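PDB 3LQN: CBS domain protein from Bacillus anthracis, which is of unknown function but carries a pair of CBS domains, modules that in many relatives bind adenosine-containing ligands and regulate attached or partner proteins. Local coordinates for residues 98-101 against 107-110; 111-114 against 118-121. All blocks are in the same frame, centred on the assembly; numbering follows the deposited sequence. Where two conformers were deposited one is given.

Interaction 1: residues 98-101 against 107-110; sequences PVLK and AKAL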
# COMPACT_ATOMS: atom_id res chain seq x y z
N PRO A 98 -12.09 1.03 8.54
CA PRO A 98 -13.12 0.65 7.57
C PRO A 98 -13.53 -0.82 7.74
O PRO A 98 -12.69 -1.71 7.66
CB PRO A 98 -12.39 0.86 6.23
CG PRO A 98 -10.94 0.53 6.55
CD PRO A 98 -10.77 1.22 7.89
N VAL A 99 -14.82 -1.07 7.98
CA VAL A 99 -15.33 -2.44 8.08
C VAL A 99 -16.64 -2.64 7.31
O VAL A 99 -17.58 -1.83 7.40
CB VAL A 99 -15.51 -2.90 9.56
CG1 VAL A 99 -16.10 -4.30 9.62
CG2 VAL A 99 -14.17 -2.88 10.30
N LEU A 100 -16.71 -3.72 6.54
CA LEU A 100 -17.92 -4.02 5.78
C LEU A 100 -18.43 -5.38 6.23
O LEU A 100 -17.68 -6.19 6.71
CB LEU A 100 -17.64 -4.04 4.28
CG LEU A 100 -17.33 -2.63 3.76
CD1 LEU A 100 -17.02 -2.71 2.32
CD2 LEU A 100 -18.49 -1.68 3.98
N LYS A 101 -19.74 -5.59 6.08
CA LYS A 101 -20.35 -6.91 6.33
C LYS A 101 -20.24 -7.76 5.06
O LYS A 101 -20.10 -7.23 3.94
CB LYS A 101 -21.85 -6.71 6.60
CG LYS A 101 -22.20 -5.74 7.70
CD LYS A 101 -23.49 -6.20 8.37
CE LYS A 101 -23.27 -7.56 9.03
NZ LYS A 101 -24.48 -8.45 9.04
N ALA A 107 -21.04 -1.50 -4.69
CA ALA A 107 -21.07 -0.06 -4.66
C ALA A 107 -20.47 0.50 -3.36
O ALA A 107 -19.71 1.47 -3.38
CB ALA A 107 -22.50 0.43 -4.82
N LYS A 108 -20.86 -0.10 -2.24
CA LYS A 108 -20.41 0.38 -0.93
C LYS A 108 -18.91 0.16 -0.76
O LYS A 108 -18.19 1.03 -0.22
CB LYS A 108 -21.20 -0.33 0.16
CG LYS A 108 -20.91 0.16 1.57
CD LYS A 108 -21.97 -0.37 2.52
CE LYS A 108 -21.90 0.30 3.89
NZ LYS A 108 -23.20 0.14 4.63
N ALA A 109 -18.43 -0.98 -1.25
CA ALA A 109 -16.99 -1.29 -1.17
C ALA A 109 -16.18 -0.38 -2.07
O ALA A 109 -15.18 0.18 -1.65
CB ALA A 109 -16.72 -2.74 -1.53
N LEU A 110 -16.60 -0.25 -3.34
CA LEU A 110 -15.90 0.64 -4.27
C LEU A 110 -15.71 2.02 -3.67
O LEU A 110 -14.61 2.57 -3.68
CB LEU A 110 -16.68 0.78 -5.57
CG LEU A 110 -16.21 1.93 -6.49
CD1 LEU A 110 -14.79 1.72 -6.95
CD2 LEU A 110 -17.15 1.97 -7.65
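Leu100 reaches from its strand to the helix and splits its two methyls between the two residues it meets there. CD1 takes the buried side: it lies 3.8 Å from Ala109 CA and is almost as near the alanine methyl, with Leu100 CD1 to Ala109 CB at 3.9 Å. Touching both carbons, it rests on the helix backbone itself. Both residues also rest on Leu132 of strand 128-133, and Leu100 touches Ile119 and Met112, which closes this half of the contact into the core. The pieces belong to a beta-alpha-beta unit, strand 99-101, helix 106-115 and strand 118-122, the central element of the CBS domain fold, and here the first strand meets the first turn of the helix that follows it. Toward solvent the packing becomes thinner. The extended chain of Lys108 lies alongside Leu100 CD2, the two side chains pointing opposite ways as they pass; a chi1 of -175° carries the lysine chain away from its backbone N. Leu100 CD2 is 3.9 Å from Lys108 CG and again 3.9 Å from Lys108 CE, a long, shallow graze rather than a socket. The lysine is exposed; its NZ has a long, weak ion pair with Asp104, and a formic acid molecule is bound close to its side chain.

Interaction 2: residues 111-114 against 118-121; sequences EMTI and FICA
Ile119 pushes its CD1 methyl into the angle between Met112 and Thr113, and that one carbon makes the tightest contacts here. It lies 3.5 Å from Thr113 CG2, closer than carbons usually pack, with the two side chains meeting at roughly a right angle. Its separation from Met112 CB, 3.6 Å from Ile119 CD1, is nearly as short. The same methyl also meets the next carbon of the methionine, Met112 CG to Ile119 CD1 being 3.7 Å. Beyond it the sulfur lies across the isoleucine, with Met112 SD 3.9 Å from Ile119 CG2 and almost as near CD1. The bend at chi3 (-82°) turns the terminal CE away from Ile119 after the sulfur has made its contact. No hydrogen bond links the two segments; the contact is wholly apolar. It joins residues 111-114, farther along helix 106-115, to strand 118-122, the second half of the beta-alpha-beta unit of this CBS domain, where the chain turns from the helix back into the sheet. One shell out, the threonine is held in its rotation by a hydrogen bond between its OG1 and Leu110 O, earlier in the helix. With chi1 at 60°, this directs the hydroxyl to the helix backbone and CG2 to the isoleucine. Ile119 is fixed from the sheet side by backbone hydrogen bonding with Leu132, while Pro98 and Leu100 flank both Ile119 and Met112. Farther out, Arg134 NE hydrogen-bonds to Thr113 O, and Leu138 of the second subunit packs on Thr113.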
# COMPACT_ATOMS: atom_id res chain seq x y z
N GLU A 111 -16.79 2.59 -3.15
CA GLU A 111 -16.70 3.88 -2.48
C GLU A 111 -15.72 3.87 -1.29
O GLU A 111 -14.86 4.77 -1.16
CB GLU A 111 -18.08 4.34 -2.03
CG GLU A 111 -18.05 5.65 -1.31
CD GLU A 111 -19.42 6.10 -0.89
OE1 GLU A 111 -19.74 7.29 -1.09
OE2 GLU A 111 -20.18 5.25 -0.36
N MET A 112 -15.86 2.89 -0.40
CA MET A 112 -14.91 2.80 0.72
C MET A 112 -13.45 2.70 0.28
O MET A 112 -12.57 3.25 0.95
CB MET A 112 -15.26 1.60 1.64
CG MET A 112 -14.73 1.79 3.04
SD MET A 112 -15.47 0.62 4.20
CE MET A 112 -17.04 1.39 4.61
N THR A 113 -13.16 1.98 -0.82
CA THR A 113 -11.77 1.77 -1.21
C THR A 113 -11.07 3.04 -1.75
O THR A 113 -9.85 3.07 -1.84
CB THR A 113 -11.54 0.64 -2.25
OG1 THR A 113 -12.27 0.94 -3.45
CG2 THR A 113 -11.94 -0.68 -1.70
N ILE A 114 -11.83 4.07 -2.11
CA ILE A 114 -11.18 5.32 -2.52
C ILE A 114 -10.17 5.85 -1.46
O ILE A 114 -9.02 6.14 -1.80
CB ILE A 114 -12.20 6.35 -2.99
CG1 ILE A 114 -12.90 5.79 -4.23
CG2 ILE A 114 -11.51 7.64 -3.34
CD1 ILE A 114 -14.33 6.11 -4.29
N PHE A 118 -7.39 -1.01 2.30
CA PHE A 118 -8.07 -2.22 2.64
C PHE A 118 -8.94 -2.23 3.87
O PHE A 118 -8.75 -1.52 4.88
CB PHE A 118 -7.24 -3.49 2.40
CG PHE A 118 -6.61 -4.10 3.63
CD1 PHE A 118 -7.40 -4.54 4.69
CD2 PHE A 118 -5.24 -4.31 3.67
CE1 PHE A 118 -6.81 -5.13 5.82
CE2 PHE A 118 -4.66 -4.91 4.75
CZ PHE A 118 -5.45 -5.33 5.83
N ILE A 119 -9.93 -3.07 3.72
CA ILE A 119 -11.11 -2.97 4.50
C ILE A 119 -11.34 -4.35 5.02
O ILE A 119 -11.22 -5.33 4.28
CB ILE A 119 -12.25 -2.60 3.59
CG1 ILE A 119 -12.03 -1.18 3.02
CG2 ILE A 119 -13.61 -2.75 4.31
CD1 ILE A 119 -12.75 -0.96 1.66
N CYS A 120 -11.71 -4.42 6.29
CA CYS A 120 -11.97 -5.69 6.89
C CYS A 120 -13.44 -5.99 6.75
O CYS A 120 -14.28 -5.12 6.91
CB CYS A 120 -11.61 -5.61 8.39
SG CYS A 120 -9.81 -5.43 8.70
N ALA A 121 -13.72 -7.26 6.50
CA ALA A 121 -15.05 -7.81 6.44
C ALA A 121 -15.31 -8.53 7.74
O ALA A 121 -14.46 -9.27 8.18
CB ALA A 121 -15.14 -8.78 5.30

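Interactions 1 and 2 are successive halves of one beta-alpha-beta unit, with centres about 5 Å apart: helix 106-115 gives residues 107-110 to the first and 111-114 to the second. The strands they use are parallel neighbours in the same sheet, probably joined by hydrogen bonds from Leu100 N to Cys120 O (2.8 Å) and between Pro98 O and Cys120 N (3.2 Å). On the helix-facing side of the sheet Leu100 and Ile119 touch each other and both meet Met112, which makes the two contacts one apolar layer. The bound formic acid lies by Lys108, at the outer edge of interaction 1, and probably comes from the crystallisation liquor.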